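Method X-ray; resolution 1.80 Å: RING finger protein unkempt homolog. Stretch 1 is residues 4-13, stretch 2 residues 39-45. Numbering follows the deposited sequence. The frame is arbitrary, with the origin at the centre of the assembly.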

# COMPACT_ATOMS: atom_id res chain seq x y z
N HIS A 4 -1.13 -2.43 11.44
CA HIS A 4 0.17 -1.84 11.76
C HIS A 4 0.99 -1.59 10.50
O HIS A 4 1.61 -0.52 10.35
CB HIS A 4 0.96 -2.75 12.70
CG HIS A 4 0.41 -2.80 14.09
ND1 HIS A 4 0.94 -3.62 15.07
CD2 HIS A 4 -0.62 -2.15 14.67
CE1 HIS A 4 0.26 -3.47 16.19
NE2 HIS A 4 -0.69 -2.58 15.98
N TYR A 5 1.01 -2.57 9.60
CA TYR A 5 1.83 -2.46 8.40
C TYR A 5 1.37 -1.32 7.49
O TYR A 5 2.18 -0.61 6.91
CB TYR A 5 1.84 -3.79 7.63
CG TYR A 5 2.64 -3.73 6.34
CD1 TYR A 5 4.02 -3.54 6.35
CD2 TYR A 5 2.00 -3.87 5.10
CE1 TYR A 5 4.74 -3.49 5.17
CE2 TYR A 5 2.72 -3.82 3.92
CZ TYR A 5 4.09 -3.63 3.96
OH TYR A 5 4.82 -3.58 2.79
N THR A 6 0.06 -1.15 7.39
CA THR A 6 -0.49 -0.08 6.55
C THR A 6 -0.12 1.30 7.10
O THR A 6 0.24 2.20 6.34
CB THR A 6 -2.02 -0.20 6.42
OG1 THR A 6 -2.63 0.11 7.68
CG2 THR A 6 -2.41 -1.62 6.00
N TYR A 7 -0.18 1.47 8.42
CA TYR A 7 0.25 2.72 9.04
C TYR A 7 1.75 2.96 8.86
O TYR A 7 2.17 4.05 8.45
CB TYR A 7 -0.12 2.75 10.53
CG TYR A 7 -1.50 3.30 10.76
CD1 TYR A 7 -2.61 2.48 10.68
CD2 TYR A 7 -1.71 4.65 11.01
CE1 TYR A 7 -3.89 2.98 10.87
CE2 TYR A 7 -2.99 5.16 11.20
CZ TYR A 7 -4.07 4.32 11.13
OH TYR A 7 -5.34 4.82 11.32
N LEU A 8 2.55 1.94 9.14
CA LEU A 8 4.00 2.06 9.01
C LEU A 8 4.44 2.48 7.60
O LEU A 8 5.29 3.36 7.44
CB LEU A 8 4.67 0.74 9.37
CG LEU A 8 4.66 0.42 10.85
CD1 LEU A 8 4.94 -1.05 11.07
CD2 LEU A 8 5.68 1.29 11.58
N LYS A 9 3.85 1.85 6.60
CA LYS A 9 4.24 2.05 5.22
C LYS A 9 3.60 3.29 4.60
O LYS A 9 4.23 3.98 3.80
CB LYS A 9 3.86 0.81 4.40
CG LYS A 9 4.14 0.91 2.90
CD LYS A 9 3.52 -0.27 2.16
CE LYS A 9 3.97 -0.33 0.71
NZ LYS A 9 4.53 -1.67 0.37
N GLU A 10 2.36 3.57 4.97
CA GLU A 10 1.54 4.49 4.18
C GLU A 10 1.12 5.78 4.88
O GLU A 10 0.91 6.79 4.20
CB GLU A 10 0.29 3.76 3.67
CG GLU A 10 0.58 2.37 3.11
CD GLU A 10 -0.19 2.06 1.84
OE1 GLU A 10 -1.40 2.36 1.77
OE2 GLU A 10 0.43 1.50 0.90
N PHE A 11 0.97 5.76 6.21
CA PHE A 11 0.40 6.91 6.91
C PHE A 11 1.11 8.23 6.59
O PHE A 11 2.30 8.39 6.83
CB PHE A 11 0.36 6.71 8.42
CG PHE A 11 -0.47 7.75 9.15
CD1 PHE A 11 -1.83 7.84 8.95
CD2 PHE A 11 0.13 8.63 10.04
CE1 PHE A 11 -2.59 8.79 9.62
CE2 PHE A 11 -0.62 9.58 10.72
CZ PHE A 11 -1.98 9.66 10.51
N ARG A 12 0.34 9.14 6.00
CA ARG A 12 0.79 10.50 5.69
C ARG A 12 2.03 10.54 4.81
O ARG A 12 2.81 11.49 4.88
CB ARG A 12 1.07 11.26 6.99
CG ARG A 12 -0.14 11.39 7.88
CD ARG A 12 -1.01 12.55 7.51
NE ARG A 12 -2.12 12.68 8.44
CZ ARG A 12 -2.02 13.13 9.68
NH1 ARG A 12 -0.84 13.51 10.18
NH2 ARG A 12 -3.10 13.20 10.43
N THR A 13 2.19 9.52 3.97
CA THR A 13 3.33 9.44 3.05
C THR A 13 3.01 10.00 1.67
O THR A 13 3.92 10.36 0.93
CB THR A 13 3.79 7.99 2.87
OG1 THR A 13 2.69 7.19 2.42
CG2 THR A 13 4.35 7.45 4.16
N ASN A 39 4.41 20.09 4.99
CA ASN A 39 4.98 19.91 6.32
C ASN A 39 4.32 18.80 7.14
O ASN A 39 4.79 18.47 8.22
CB ASN A 39 5.03 21.22 7.11
CG ASN A 39 3.66 21.82 7.36
OD1 ASN A 39 2.64 21.19 7.12
ND2 ASN A 39 3.65 23.05 7.84
N GLN A 40 3.25 18.21 6.60
CA GLN A 40 2.62 17.05 7.25
C GLN A 40 3.14 15.72 6.73
O GLN A 40 2.86 14.66 7.31
CB GLN A 40 1.11 17.10 7.06
CG GLN A 40 0.46 18.31 7.65
CD GLN A 40 -0.99 18.44 7.21
OE1 GLN A 40 -1.33 18.19 6.06
NE2 GLN A 40 -1.85 18.83 8.15
N ARG A 41 3.89 15.76 5.63
CA ARG A 41 4.35 14.56 4.97
C ARG A 41 5.40 13.88 5.84
O ARG A 41 6.29 14.54 6.35
CB ARG A 41 4.95 14.91 3.61
CG ARG A 41 5.68 13.77 2.90
CD ARG A 41 6.24 14.20 1.55
NE ARG A 41 7.09 13.16 0.96
CZ ARG A 41 8.41 13.06 1.13
NH1 ARG A 41 9.07 13.94 1.87
NH2 ARG A 41 9.07 12.07 0.56
N ARG A 42 5.26 12.57 6.02
CA ARG A 42 6.34 11.79 6.62
C ARG A 42 6.97 10.84 5.59
O ARG A 42 6.29 10.33 4.69
CB ARG A 42 5.87 11.01 7.85
CG ARG A 42 4.76 10.03 7.59
CD ARG A 42 4.55 9.13 8.81
NE ARG A 42 5.51 8.04 8.87
CZ ARG A 42 5.30 6.81 8.43
NH1 ARG A 42 4.14 6.47 7.86
NH2 ARG A 42 6.25 5.89 8.56
N ARG A 43 8.28 10.65 5.70
CA ARG A 43 8.98 9.60 4.99
C ARG A 43 8.81 8.28 5.73
O ARG A 43 8.96 8.23 6.95
CB ARG A 43 10.48 9.90 4.94
CG ARG A 43 10.86 11.21 4.28
CD ARG A 43 12.32 11.50 4.53
NE ARG A 43 12.59 11.82 5.92
CZ ARG A 43 13.80 11.80 6.48
NH1 ARG A 43 14.87 11.48 5.76
NH2 ARG A 43 13.94 12.11 7.76
N ARG A 44 8.51 7.22 4.99
CA ARG A 44 8.48 5.87 5.54
C ARG A 44 9.84 5.55 6.12
O ARG A 44 10.86 5.79 5.47
CB ARG A 44 8.14 4.89 4.42
CG ARG A 44 7.96 3.46 4.89
CD ARG A 44 7.77 2.49 3.73
NE ARG A 44 7.59 1.12 4.23
CZ ARG A 44 7.47 0.04 3.47
NH1 ARG A 44 7.53 0.14 2.15
NH2 ARG A 44 7.30 -1.15 4.04
N SER A 45 9.89 5.04 7.36
CA SER A 45 11.15 4.57 7.92
C SER A 45 11.43 3.18 7.35
O SER A 45 10.50 2.45 7.03
CB SER A 45 11.15 4.55 9.46
OG SER A 45 10.33 3.52 10.00
O HOH W 1 7.77 3.73 9.43
O HOH W 2 8.06 1.24 7.63
O HOH W 3 2.12 14.47 9.77
O HOH W 4 6.64 10.08 2.10

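The contact between these stretches is a worked example of an arginine side chain bonding to several backbone carbonyls around the end of a helix: one guanidinium gathers carbonyl oxygens from the last turn of the helix and the residue beyond it, while an extended loop segment runs past the turn that follows. The helix holds through Glu10, and Phe11 is the first residue to leave helical phi/psi; Leu8 O has no backbone amide partner within its stretch. Arg42 NH2 meets it, donating at 2.9 Å, and Arg42 NH1 donates to Phe11 O at 2.9 Å, both acceptors near the guanidinium plane, where the N-H bonds point. Weak bonds run from Arg42 NH1 to Leu8 O (3.3 Å) and to Tyr7 O (3.2 Å), a carbonyl already used by Phe11 N. The side chain leaves CA sideways, but with chi1 p, chi2 t and chi3 m its end comes nearer the helix. Arginine suits this place because its planar, multiply donating group can serve several carbonyls at once.

The backbones also meet directly. Arg42 N donates to Arg12 O at 2.9 Å, and CA-H...O contacts join Arg41 CA to Arg12 O (3.4 Å) and Thr13 CA to Arg42 O (3.5 Å). Arg12 CB points toward the other stretch, 3.9 Å from Gln40 O. Water 4 donates to both Thr13 O and Arg42 O. Thr13 OG1 donates to Glu10 O at 2.5 Å, while Thr13 CG2 lies 3.8 Å from Arg42 NH1, so a small branched residue offers both hydroxyl and methyl.

Farther along, Arg44 is fully extended. Lys9 CG packs over one face of its guanidinium, 3.5 Å from Arg44 CZ, even though Lys9 NZ and Arg44 NH1, like charges, are 3.9 Å apart. Lys9 NZ donates to Tyr5 OH at 3.1 Å. The stretches bury 513 Å² between them, both sides summed, Arg42 and Arg44 being most covered.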